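Long-range contacts in L-glyceraldehyde 3-phosphate reductase (Clostridium beijerinckii, PDB 6HG6), which binds NADPH in a TIM barrel and probably uses it to reduce aldehydes such as furfural: residues G166-N171 against I191-Y196; C187-N192 against N215-I220; G111-I116 against M150-T155; S197-T202 against P224-T229. All blocks are in the same frame, centred on the assembly; numbering follows the deposited sequence.

Contact 1. Residues G166-N171 against I191-Y196; sequences GISNYN and INQNRY. With NDP (NADPH dihydro-nicotinamide-adenine-dinucleotide phosphate), chain B.
Ile167 and Ser168 pair with Asn192 and Gln193 as parallel neighbours in the TIM barrel, where strand 162-168, helix 172-184 and strand 189-195 make one beta-alpha-beta unit. Ile167 N donates to Ile191 O (3.1 Å), Ile167 O accepts from Gln193 N (2.9 Å), and Asn169 N continues the ladder to Gln193 O just beyond the strand end. On the face turned to helix 172-184, Ile167 and Asn192 lie side by side, CG1 of Ile167 being 3.3 Å from OD1 of Asn192; a branched apolar chain suits the packing there against Met175 and Ala178. The other face looks onto the cofactor. With OG anti to its backbone N (chi1 -176°), Ser168 sets OG 2.8 Å from Gln193 O. The same Ser168 OG is 2.9 Å from NDP O7N, so one proton has two acceptors within reach. Gln193, which binds NADPH, carries its amide to the nicotinamide on an extended chain. Asn169, also in the pocket, lies with ND2 beside NADPH N7N and hydrogen-bonds through it to His138 O; its OD1 accepts from a water 2.6 Å away, which in turn accepts from Arg195 N. Asn194 ND2 bonds to Tyr170 O at 3.0 Å, tilted 17° from the carbonyl plane.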
# COMPACT_ATOMS: atom_id res chain seq x y z
N GLY A 166 0.63 11.63 3.37
CA GLY A 166 1.55 10.50 3.44
C GLY A 166 2.73 10.75 2.52
O GLY A 166 2.62 11.64 1.62
N ILE A 167 3.79 9.97 2.67
CA ILE A 167 4.93 10.00 1.72
C ILE A 167 5.26 8.55 1.37
O ILE A 167 4.91 7.63 2.16
CB ILE A 167 6.14 10.80 2.23
CG1 ILE A 167 6.79 10.14 3.45
CG2 ILE A 167 5.75 12.26 2.48
CD1 ILE A 167 7.95 10.92 4.01
N SER A 168 5.83 8.36 0.19
CA SER A 168 6.12 7.01 -0.31
C SER A 168 7.53 6.93 -0.84
O SER A 168 8.01 7.88 -1.47
CB SER A 168 5.08 6.59 -1.34
OG SER A 168 5.28 5.27 -1.77
N ASN A 169 8.20 5.80 -0.60
CA ASN A 169 9.54 5.55 -1.14
C ASN A 169 10.58 6.48 -0.51
O ASN A 169 11.70 6.61 -1.09
CB ASN A 169 9.52 5.63 -2.67
CG ASN A 169 8.61 4.57 -3.26
OD1 ASN A 169 8.84 3.38 -3.04
ND2 ASN A 169 7.63 4.99 -4.05
N TYR A 170 10.30 7.09 0.65
CA TYR A 170 11.30 7.94 1.33
C TYR A 170 12.26 7.06 2.12
O TYR A 170 11.88 5.96 2.55
CB TYR A 170 10.63 8.97 2.22
CG TYR A 170 10.24 10.22 1.48
CD1 TYR A 170 9.43 10.18 0.38
CD2 TYR A 170 10.70 11.45 1.91
CE1 TYR A 170 8.99 11.35 -0.23
CE2 TYR A 170 10.37 12.61 1.25
CZ TYR A 170 9.51 12.58 0.17
OH TYR A 170 9.17 13.77 -0.43
N ASN A 171 13.51 7.52 2.25
CA ASN A 171 14.46 6.89 3.19
C ASN A 171 14.25 7.50 4.60
O ASN A 171 13.45 8.44 4.75
CB ASN A 171 15.91 6.94 2.68
CG ASN A 171 16.43 8.34 2.43
OD1 ASN A 171 15.85 9.32 2.91
ND2 ASN A 171 17.56 8.46 1.75
N ILE A 191 1.63 8.44 7.60
CA ILE A 191 1.89 7.15 6.91
C ILE A 191 3.02 7.25 5.89
O ILE A 191 3.06 8.19 5.08
CB ILE A 191 0.59 6.60 6.27
CG1 ILE A 191 0.69 5.14 5.81
CG2 ILE A 191 0.13 7.50 5.13
CD1 ILE A 191 0.93 4.17 6.90
N ASN A 192 3.88 6.24 5.90
CA ASN A 192 4.91 5.99 4.86
C ASN A 192 4.48 4.75 4.08
O ASN A 192 4.10 3.75 4.72
CB ASN A 192 6.25 5.68 5.49
CG ASN A 192 6.83 6.87 6.18
OD1 ASN A 192 7.48 7.64 5.50
ND2 ASN A 192 6.63 6.96 7.50
N GLN A 193 4.59 4.78 2.77
CA GLN A 193 4.34 3.61 1.91
C GLN A 193 5.65 3.23 1.25
O GLN A 193 6.21 4.02 0.50
CB GLN A 193 3.24 3.85 0.89
CG GLN A 193 3.00 2.65 0.01
CD GLN A 193 1.74 2.80 -0.80
OE1 GLN A 193 0.71 3.27 -0.31
NE2 GLN A 193 1.85 2.40 -2.04
N ASN A 194 6.13 2.03 1.54
CA ASN A 194 7.46 1.56 1.09
C ASN A 194 7.43 0.09 0.69
O ASN A 194 6.65 -0.70 1.24
CB ASN A 194 8.55 1.80 2.14
CG ASN A 194 8.83 3.26 2.44
OD1 ASN A 194 8.01 3.90 3.07
ND2 ASN A 194 9.97 3.77 1.96
N ARG A 195 8.27 -0.26 -0.26
CA ARG A 195 8.43 -1.66 -0.72
C ARG A 195 9.11 -2.42 0.41
O ARG A 195 10.11 -1.92 0.92
CB ARG A 195 9.28 -1.74 -1.99
CG ARG A 195 9.23 -3.10 -2.68
CD ARG A 195 9.92 -3.16 -4.07
NE ARG A 195 9.43 -2.13 -4.98
CZ ARG A 195 9.99 -0.92 -5.16
NH1 ARG A 195 11.09 -0.56 -4.50
NH2 ARG A 195 9.42 -0.05 -5.99
N TYR A 196 8.57 -3.58 0.76
CA TYR A 196 9.14 -4.43 1.84
C TYR A 196 8.71 -5.87 1.63
O TYR A 196 7.52 -6.10 1.45
CB TYR A 196 8.66 -3.92 3.20
CG TYR A 196 9.35 -4.50 4.41
CD1 TYR A 196 10.71 -4.74 4.44
CD2 TYR A 196 8.63 -4.77 5.56
CE1 TYR A 196 11.32 -5.28 5.57
CE2 TYR A 196 9.23 -5.24 6.71
CZ TYR A 196 10.59 -5.51 6.73
OH TYR A 196 11.16 -6.01 7.87
PA NDP B . 1.83 -8.20 -4.10
O1A NDP B . 3.30 -8.30 -3.87
O2A NDP B . 0.79 -8.53 -3.08
O5B NDP B . 1.46 -8.94 -5.49
C5B NDP B . 0.07 -8.99 -5.91
C4B NDP B . -0.08 -10.04 -6.98
O4B NDP B . 0.41 -11.30 -6.45
C3B NDP B . -1.51 -10.34 -7.46
O3B NDP B . -1.93 -9.50 -8.54
C2B NDP B . -1.37 -11.79 -7.90
O2B NDP B . -0.75 -11.78 -9.18
C1B NDP B . -0.42 -12.36 -6.86
N9A NDP B . -1.05 -12.90 -5.66
C8A NDP B . -1.74 -12.20 -4.69
N7A NDP B . -2.14 -12.96 -3.69
C5A NDP B . -1.68 -14.22 -4.02
C6A NDP B . -1.78 -15.47 -3.36
N6A NDP B . -2.40 -15.63 -2.19
N1A NDP B . -1.20 -16.54 -3.95
C2A NDP B . -0.58 -16.37 -5.13
N3A NDP B . -0.42 -15.25 -5.83
C4A NDP B . -1.00 -14.20 -5.22
O3 NDP B . 1.50 -6.66 -4.45
PN NDP B . 1.76 -5.69 -5.70
O1N NDP B . 0.66 -5.93 -6.68
O2N NDP B . 3.19 -5.75 -6.15
O5D NDP B . 1.52 -4.26 -4.99
C5D NDP B . 0.36 -4.12 -4.13
C4D NDP B . -0.04 -2.67 -4.08
O4D NDP B . 1.05 -1.90 -3.53
C3D NDP B . -0.30 -1.98 -5.41
O3D NDP B . -1.58 -2.32 -5.91
C2D NDP B . -0.17 -0.51 -4.99
O2D NDP B . -1.34 -0.08 -4.36
C1D NDP B . 0.99 -0.56 -4.00
N1N NDP B . 2.29 -0.22 -4.63
C2N NDP B . 2.92 0.96 -4.31
C3N NDP B . 3.95 1.47 -5.04
C7N NDP B . 4.58 2.78 -4.62
O7N NDP B . 4.08 3.45 -3.69
N7N NDP B . 5.65 3.18 -5.30
C4N NDP B . 4.42 0.68 -6.23
C5N NDP B . 3.82 -0.67 -6.36
C6N NDP B . 2.87 -1.08 -5.54
P2B NDP B . -1.14 -12.97 -10.21
O1X NDP B . -2.54 -13.52 -9.97
O2X NDP B . -1.01 -12.33 -11.58
O3X NDP B . -0.06 -14.00 -9.93
O HOH W 1 9.92 1.96 -1.17
O HOH W 2 10.21 2.33 -5.80
O HOH W 3 8.16 6.63 2.57

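Contact 2. Residues C187-N192 against N215-I220; sequences CPFVIN and NGKGII
Lys217 reaches across to Phe189 directly after Gly216, the positive-phi C-prime residue of the Schellman motif that closes helix 208-214. Its chain bends at chi2 (-62°), which puts CD over one face of the Phe189 ring near the rim; the two side chains cross at about a right angle. CE passes Phe189 CD2, while NZ bonds to Phe189 O at 2.9 Å, tilted 30° from the carbonyl plane. Gly218 comes next and begins the strand pairing, with its N on Val190 O (2.8 Å). Its own O receives Asn192 N at 2.9 Å and, weakly, Asn192 ND2 at 3.3 Å. Because glycine carries no CB, Ile191 CD1 can rest 3.4 Å from Gly218 C. Ile219 sends its side chain to the outer face, against Ala212 of helix 208-214, with its CA near Asn192 O. Ile220 N then bonds to Asn192 O at 2.8 Å, and Ile220 CG2 lies 3.9 Å from Ile191 CG1 on the inner face, an apolar pair close to the NADPH-binding Gln193. Segments 189-192 and 218-220, inclined at 35°, belong to neighbouring strands of this chain's closed eight-stranded parallel barrel, which has its helices outside: the TIM barrel.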
# COMPACT_ATOMS: atom_id res chain seq x y z
N CYS A 187 0.38 20.00 9.63
CA CYS A 187 -0.29 19.16 8.64
C CYS A 187 -0.26 17.72 9.11
O CYS A 187 0.83 17.17 9.30
CB CYS A 187 0.42 19.25 7.30
SG CYS A 187 -0.43 18.30 6.02
N PRO A 188 -1.43 17.09 9.31
CA PRO A 188 -1.47 15.67 9.66
C PRO A 188 -0.66 14.84 8.66
O PRO A 188 -0.91 14.88 7.49
CB PRO A 188 -2.96 15.29 9.57
CG PRO A 188 -3.69 16.63 9.79
CD PRO A 188 -2.78 17.69 9.22
N PHE A 189 0.28 14.07 9.17
CA PHE A 189 1.20 13.25 8.38
C PHE A 189 1.31 11.94 9.16
O PHE A 189 1.82 11.98 10.27
CB PHE A 189 2.55 13.96 8.21
CG PHE A 189 3.63 13.04 7.71
CD1 PHE A 189 3.35 12.09 6.75
CD2 PHE A 189 4.91 13.09 8.21
CE1 PHE A 189 4.32 11.17 6.34
CE2 PHE A 189 5.90 12.22 7.77
CZ PHE A 189 5.60 11.24 6.85
N VAL A 190 0.78 10.86 8.62
CA VAL A 190 0.66 9.66 9.49
C VAL A 190 1.23 8.41 8.85
O VAL A 190 1.23 7.37 9.58
CB VAL A 190 -0.82 9.45 9.88
CG1 VAL A 190 -1.38 10.63 10.66
CG2 VAL A 190 -1.64 9.10 8.66
N ILE A 191 1.63 8.44 7.60
CA ILE A 191 1.89 7.15 6.91
C ILE A 191 3.02 7.25 5.89
O ILE A 191 3.06 8.19 5.08
CB ILE A 191 0.59 6.60 6.27
CG1 ILE A 191 0.69 5.14 5.81
CG2 ILE A 191 0.13 7.50 5.13
CD1 ILE A 191 0.93 4.17 6.90
N ASN A 192 3.88 6.24 5.90
CA ASN A 192 4.91 5.99 4.86
C ASN A 192 4.48 4.75 4.08
O ASN A 192 4.10 3.75 4.72
CB ASN A 192 6.25 5.68 5.49
CG ASN A 192 6.83 6.87 6.18
OD1 ASN A 192 7.48 7.64 5.50
ND2 ASN A 192 6.63 6.96 7.50
N ASN A 215 9.36 8.17 15.12
CA ASN A 215 8.61 9.44 14.92
C ASN A 215 7.09 9.21 14.95
O ASN A 215 6.32 10.13 14.59
CB ASN A 215 9.06 10.16 13.66
CG ASN A 215 10.48 10.68 13.81
OD1 ASN A 215 10.66 11.82 14.26
ND2 ASN A 215 11.48 9.86 13.52
N GLY A 216 6.66 8.01 15.32
CA GLY A 216 5.24 7.63 15.42
C GLY A 216 4.49 7.70 14.11
O GLY A 216 3.30 8.01 14.14
N LYS A 217 5.14 7.38 12.99
CA LYS A 217 4.50 7.30 11.67
C LYS A 217 4.24 5.84 11.30
O LYS A 217 5.06 4.96 11.63
CB LYS A 217 5.39 7.93 10.61
CG LYS A 217 5.92 9.29 10.97
CD LYS A 217 4.78 10.32 11.17
CE LYS A 217 5.34 11.67 11.58
NZ LYS A 217 4.27 12.66 11.74
N GLY A 218 3.10 5.61 10.67
CA GLY A 218 2.77 4.27 10.18
C GLY A 218 3.62 3.90 8.98
O GLY A 218 4.30 4.78 8.37
N ILE A 219 3.61 2.61 8.68
CA ILE A 219 4.23 2.07 7.45
C ILE A 219 3.21 1.16 6.79
O ILE A 219 2.70 0.27 7.44
CB ILE A 219 5.52 1.29 7.72
CG1 ILE A 219 6.53 2.12 8.51
CG2 ILE A 219 6.07 0.78 6.37
CD1 ILE A 219 7.69 1.37 9.03
N ILE A 220 3.05 1.31 5.49
CA ILE A 220 2.23 0.34 4.72
C ILE A 220 3.21 -0.23 3.70
O ILE A 220 3.87 0.53 2.98
CB ILE A 220 0.92 0.96 4.17
CG1 ILE A 220 0.15 -0.09 3.37
CG2 ILE A 220 1.12 2.22 3.33
CD1 ILE A 220 -1.24 0.37 2.95

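Contact 3. Residues G111-I116 against M150-T155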
# COMPACT_ATOMS: atom_id res chain seq x y z
N GLY A 111 7.00 15.76 -8.04
CA GLY A 111 7.51 16.81 -6.97
C GLY A 111 7.22 18.36 -6.93
O GLY A 111 7.20 18.99 -5.80
N SER A 112 7.08 19.11 -8.03
CA SER A 112 6.69 20.54 -7.94
C SER A 112 5.29 20.71 -7.35
O SER A 112 4.45 19.82 -7.52
CB SER A 112 6.74 21.22 -9.30
OG SER A 112 5.73 20.70 -10.17
N ARG A 113 5.02 21.87 -6.74
CA ARG A 113 3.67 22.26 -6.29
C ARG A 113 2.71 22.22 -7.50
O ARG A 113 1.62 21.70 -7.37
CB ARG A 113 3.74 23.66 -5.66
CG ARG A 113 2.40 24.24 -5.25
CD ARG A 113 2.68 25.61 -4.69
NE ARG A 113 1.48 26.18 -4.16
CZ ARG A 113 0.93 25.88 -2.98
NH1 ARG A 113 1.54 25.02 -2.18
NH2 ARG A 113 -0.21 26.48 -2.63
N LYS A 114 3.14 22.72 -8.66
CA LYS A 114 2.28 22.71 -9.88
C LYS A 114 1.80 21.29 -10.17
O LYS A 114 0.60 21.07 -10.27
CB LYS A 114 3.06 23.31 -11.04
CG LYS A 114 2.52 22.96 -12.42
CD LYS A 114 1.19 23.55 -12.72
CE LYS A 114 0.90 23.46 -14.22
NZ LYS A 114 -0.32 24.20 -14.62
N TYR A 115 2.71 20.32 -10.27
CA TYR A 115 2.32 18.94 -10.61
C TYR A 115 1.45 18.35 -9.51
O TYR A 115 0.42 17.73 -9.78
CB TYR A 115 3.58 18.12 -10.89
CG TYR A 115 3.33 16.64 -10.93
CD1 TYR A 115 2.30 16.09 -11.67
CD2 TYR A 115 4.16 15.79 -10.22
CE1 TYR A 115 2.10 14.72 -11.70
CE2 TYR A 115 3.98 14.42 -10.25
CZ TYR A 115 2.94 13.89 -10.99
OH TYR A 115 2.73 12.53 -10.96
N ILE A 116 1.91 18.47 -8.26
CA ILE A 116 1.24 17.78 -7.14
C ILE A 116 -0.20 18.28 -7.07
O ILE A 116 -1.11 17.48 -7.00
CB ILE A 116 2.05 17.94 -5.84
CG1 ILE A 116 3.36 17.16 -5.92
CG2 ILE A 116 1.18 17.59 -4.66
CD1 ILE A 116 4.29 17.43 -4.73
N MET A 150 6.31 19.29 0.32
CA MET A 150 5.56 19.11 1.59
C MET A 150 4.51 20.23 1.72
O MET A 150 3.38 19.93 2.14
CB MET A 150 6.51 19.08 2.79
CG MET A 150 7.44 17.85 2.81
SD MET A 150 6.61 16.24 2.65
CE MET A 150 6.71 15.92 0.88
N MET A 151 4.82 21.44 1.32
CA MET A 151 3.81 22.55 1.37
C MET A 151 2.67 22.23 0.40
O MET A 151 1.54 22.65 0.67
CB MET A 151 4.46 23.90 1.07
CG MET A 151 5.25 24.41 2.24
SD MET A 151 5.99 26.05 1.95
CE MET A 151 4.43 26.93 1.76
N ALA A 152 2.94 21.52 -0.70
CA ALA A 152 1.89 21.09 -1.64
C ALA A 152 0.96 20.10 -0.93
O ALA A 152 -0.26 20.24 -1.07
CB ALA A 152 2.51 20.52 -2.91
N LEU A 153 1.50 19.12 -0.19
CA LEU A 153 0.64 18.18 0.57
C LEU A 153 -0.18 18.99 1.58
O LEU A 153 -1.39 18.73 1.79
CB LEU A 153 1.49 17.13 1.27
CG LEU A 153 2.31 16.20 0.38
CD1 LEU A 153 2.95 15.11 1.20
CD2 LEU A 153 1.45 15.59 -0.68
N ASP A 154 0.46 19.94 2.24
CA ASP A 154 -0.23 20.78 3.25
C ASP A 154 -1.38 21.56 2.58
O ASP A 154 -2.48 21.63 3.14
CB ASP A 154 0.75 21.71 3.93
CG ASP A 154 0.07 22.64 4.94
OD1 ASP A 154 -0.54 22.08 5.91
OD2 ASP A 154 0.12 23.88 4.73
N THR A 155 -1.15 22.13 1.41
CA THR A 155 -2.21 22.85 0.68
C THR A 155 -3.36 21.88 0.39
O THR A 155 -4.51 22.28 0.57
CB THR A 155 -1.65 23.47 -0.60
OG1 THR A 155 -0.70 24.46 -0.19
CG2 THR A 155 -2.76 24.04 -1.45
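The guanidinium of Arg113 meets Thr155 at its edge: NH1 and NH2 both bond to OG1, at 3.0 and 3.2 Å, with the oxygen only 14° and 13° out of the plane. Met151 O also lies near that plane, and Ala152 CA approaches obliquely. The Tyr115 ring has Gly111 N of its own segment at its edge and meets Trp103 edge-to-face. Arginine suits its place because its chain, extended from CG to NE, spans from helix 113-127 to helix 146-158. Thr155 OG1 sits beside its own backbone N (chi1 -65°) and donates a hydrogen bond to Met151 O at 3.0 Å, while Thr155 N reaches the same carbonyl from the opposite face of its plane. Beneath this polar bridge the helices pack through small and branched residues: Ile116 CG2 lies 3.7 Å from Ala152 CB, and the short alanine lets the CA atoms of Arg113 and Ala152 come within 5.1 Å. Ser112 begins helix 113-127 as its N-cap, its OG accepting Tyr115 N at 3.0 Å. The chemistry implies a chain of hydrogen bonds, in which Arg113 donates twice to a hydroxyl that donates onward to Met151 O; the positive charge would probably polarise that hydroxyl and strengthen its donation.

Contact 4. Residues S197-T202 against P224-T229; sequences SIFDRT and PLAQGT. With NDP (NADPH dihydro-nicotinamide-adenine-dinucleotide phosphate), chain B.
Ser197 and Phe199 pack on Pro224, Ala226 and Thr229 where two loops meet at the C-terminal ends of TIM-barrel strands 189-195 and 218-222, the end at which this fold carries its active site. Ser197 CB touches Pro224 O at 3.5 Å. The Phe199 ring has the methyl of Ala226 near its plane, at its edge, while Thr229 OG1 comes to CD2 obliquely at 3.5 Å; a small alanine suits the place between Ser197 and this ring. A water links the backbones, accepting from Ile198 N at 2.9 Å and donating to Pro224 O at 2.7 Å. On the cofactor side, Leu225 N donates a hydrogen bond to O1A of the NADPH diphosphate at 3.0 Å, and Leu225 CD1 reaches toward the adenine at C8A.

Both loops are shaped by turns. Ala226 to Thr229 form a type I' turn, with positive phi at Gln227 and Gly228, and Ala226 O accepts both Thr229 N and Thr229 OG1. Ser197 to Asp200 form a type I turn. Farther out, Phe199 makes a cation-pi contact with Lys260 of helix 258-273. Arg201 closes back on the turn, its NE meeting Ile198 O at 2.8 Å, and its other nitrogens form salt bridges with Asp326 and Glu204. The segment ends in an Asx turn, in which Asp200 OD1 takes Thr202 N at 3.0 Å nearly along its C-O axis and Thr202 OG1 on its syn lone pair.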
# COMPACT_ATOMS: atom_id res chain seq x y z
N SER A 197 9.66 -6.79 1.63
CA SER A 197 9.38 -8.23 1.52
C SER A 197 10.52 -9.00 2.16
O SER A 197 11.57 -8.41 2.44
CB SER A 197 9.23 -8.67 0.10
OG SER A 197 10.49 -8.59 -0.54
N ILE A 198 10.35 -10.30 2.29
CA ILE A 198 11.47 -11.17 2.71
C ILE A 198 12.69 -10.92 1.81
O ILE A 198 13.82 -10.98 2.34
CB ILE A 198 11.00 -12.63 2.71
CG1 ILE A 198 10.04 -12.85 3.88
CG2 ILE A 198 12.18 -13.58 2.75
CD1 ILE A 198 9.39 -14.21 3.90
N PHE A 199 12.49 -10.64 0.51
CA PHE A 199 13.60 -10.43 -0.47
C PHE A 199 14.01 -8.96 -0.64
O PHE A 199 15.04 -8.70 -1.31
CB PHE A 199 13.23 -11.04 -1.82
CG PHE A 199 13.30 -12.54 -1.85
CD1 PHE A 199 14.41 -13.20 -1.36
CD2 PHE A 199 12.24 -13.29 -2.33
CE1 PHE A 199 14.49 -14.58 -1.39
CE2 PHE A 199 12.31 -14.68 -2.36
CZ PHE A 199 13.42 -15.32 -1.85
N ASP A 200 13.31 -8.02 -0.03
CA ASP A 200 13.67 -6.59 -0.14
C ASP A 200 13.69 -5.96 1.25
O ASP A 200 12.63 -5.58 1.76
CB ASP A 200 12.74 -5.86 -1.10
CG ASP A 200 13.23 -4.45 -1.38
OD1 ASP A 200 14.15 -3.99 -0.67
OD2 ASP A 200 12.70 -3.84 -2.31
N ARG A 201 14.89 -5.82 1.80
CA ARG A 201 15.10 -5.30 3.17
C ARG A 201 15.48 -3.82 3.15
O ARG A 201 16.07 -3.35 4.14
CB ARG A 201 16.21 -6.12 3.83
CG ARG A 201 15.93 -7.62 3.83
CD ARG A 201 14.56 -8.00 4.38
NE ARG A 201 14.49 -9.45 4.56
CZ ARG A 201 14.84 -10.13 5.65
NH1 ARG A 201 14.75 -11.45 5.64
NH2 ARG A 201 15.29 -9.53 6.74
N THR A 202 15.23 -3.12 2.04
CA THR A 202 15.64 -1.70 1.89
C THR A 202 15.27 -0.89 3.14
O THR A 202 16.16 -0.18 3.65
CB THR A 202 15.05 -1.05 0.64
OG1 THR A 202 15.57 -1.79 -0.46
CG2 THR A 202 15.43 0.41 0.49
N PRO A 224 4.86 -7.15 -1.14
CA PRO A 224 5.30 -8.17 -0.18
C PRO A 224 5.59 -9.55 -0.80
O PRO A 224 6.23 -10.36 -0.13
CB PRO A 224 4.09 -8.33 0.74
CG PRO A 224 2.92 -7.91 -0.15
CD PRO A 224 3.47 -6.73 -0.90
N LEU A 225 5.08 -9.82 -2.02
CA LEU A 225 5.29 -11.14 -2.67
C LEU A 225 6.43 -11.07 -3.68
O LEU A 225 6.67 -12.10 -4.33
CB LEU A 225 3.98 -11.67 -3.26
CG LEU A 225 2.83 -11.72 -2.27
CD1 LEU A 225 1.54 -12.21 -2.91
CD2 LEU A 225 3.18 -12.54 -1.05
N ALA A 226 7.18 -9.98 -3.70
CA ALA A 226 8.44 -9.85 -4.48
C ALA A 226 8.27 -10.38 -5.92
O ALA A 226 8.95 -11.36 -6.26
CB ALA A 226 9.53 -10.58 -3.74
N GLN A 227 7.37 -9.76 -6.69
CA GLN A 227 7.05 -10.08 -8.12
C GLN A 227 6.76 -11.57 -8.32
O GLN A 227 7.27 -12.15 -9.29
CB GLN A 227 8.19 -9.71 -9.08
CG GLN A 227 8.45 -8.22 -9.21
CD GLN A 227 9.65 -7.74 -8.42
OE1 GLN A 227 10.02 -8.29 -7.38
NE2 GLN A 227 10.28 -6.68 -8.93
N GLY A 228 5.94 -12.18 -7.46
CA GLY A 228 5.54 -13.59 -7.57
C GLY A 228 6.59 -14.56 -7.06
O GLY A 228 6.30 -15.78 -7.02
N THR A 229 7.79 -14.09 -6.69
CA THR A 229 8.86 -15.01 -6.18
C THR A 229 8.46 -15.55 -4.81
O THR A 229 8.91 -16.66 -4.48
CB THR A 229 10.25 -14.38 -6.12
OG1 THR A 229 10.27 -13.24 -5.26
CG2 THR A 229 10.75 -14.02 -7.51
PA NDP B . 1.83 -8.20 -4.10
O1A NDP B . 3.30 -8.30 -3.87
O2A NDP B . 0.79 -8.53 -3.08
O5B NDP B . 1.46 -8.94 -5.49
C5B NDP B . 0.07 -8.99 -5.91
C4B NDP B . -0.08 -10.04 -6.98
O4B NDP B . 0.41 -11.30 -6.45
C3B NDP B . -1.51 -10.34 -7.46
O3B NDP B . -1.93 -9.50 -8.54
C2B NDP B . -1.37 -11.79 -7.90
O2B NDP B . -0.75 -11.78 -9.18
C1B NDP B . -0.42 -12.36 -6.86
N9A NDP B . -1.05 -12.90 -5.66
C8A NDP B . -1.74 -12.20 -4.69
N7A NDP B . -2.14 -12.96 -3.69
C5A NDP B . -1.68 -14.22 -4.02
C6A NDP B . -1.78 -15.47 -3.36
N6A NDP B . -2.40 -15.63 -2.19
N1A NDP B . -1.20 -16.54 -3.95
C2A NDP B . -0.58 -16.37 -5.13
N3A NDP B . -0.42 -15.25 -5.83
C4A NDP B . -1.00 -14.20 -5.22
O3 NDP B . 1.50 -6.66 -4.45
PN NDP B . 1.76 -5.69 -5.70
O1N NDP B . 0.66 -5.93 -6.68
O2N NDP B . 3.19 -5.75 -6.15
O5D NDP B . 1.52 -4.26 -4.99
C5D NDP B . 0.36 -4.12 -4.13
C4D NDP B . -0.04 -2.67 -4.08
O4D NDP B . 1.05 -1.90 -3.53
C3D NDP B . -0.30 -1.98 -5.41
O3D NDP B . -1.58 -2.32 -5.91
C2D NDP B . -0.17 -0.51 -4.99
O2D NDP B . -1.34 -0.08 -4.36
C1D NDP B . 0.99 -0.56 -4.00
N1N NDP B . 2.29 -0.22 -4.63
C2N NDP B . 2.92 0.96 -4.31
C3N NDP B . 3.95 1.47 -5.04
C7N NDP B . 4.58 2.78 -4.62
O7N NDP B . 4.08 3.45 -3.69
N7N NDP B . 5.65 3.18 -5.30
C4N NDP B . 4.42 0.68 -6.23
C5N NDP B . 3.82 -0.67 -6.36
C6N NDP B . 2.87 -1.08 -5.54
P2B NDP B . -1.14 -12.97 -10.21
O1X NDP B . -2.54 -13.52 -9.97
O2X NDP B . -1.01 -12.33 -11.58
O3X NDP B . -0.06 -14.00 -9.93
O HOH W 4 7.47 -10.82 2.27

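In the fold
Contacts 1 and 2 are neighbouring seams of the barrel wall and share strand 189-195, with Ile191 and Asn192 taking part in both. Both are buried and rest on parallel backbone bonding, but contact 1 adds polar side chains facing the nicotinamide, whereas contact 2 is mainly apolar on its inner face. Contact 4 continues beyond the strand ends as loop-to-loop packing bridged by water, and touches the same NADPH at its diphosphate. Contact 3 is the most peripheral, its centre about 21 Å from the centre of the chain, and only partly buried: it joins two outer helices through an arginine grip, while its Met150 and Leu153 pack inward on Ile167 of contact 1.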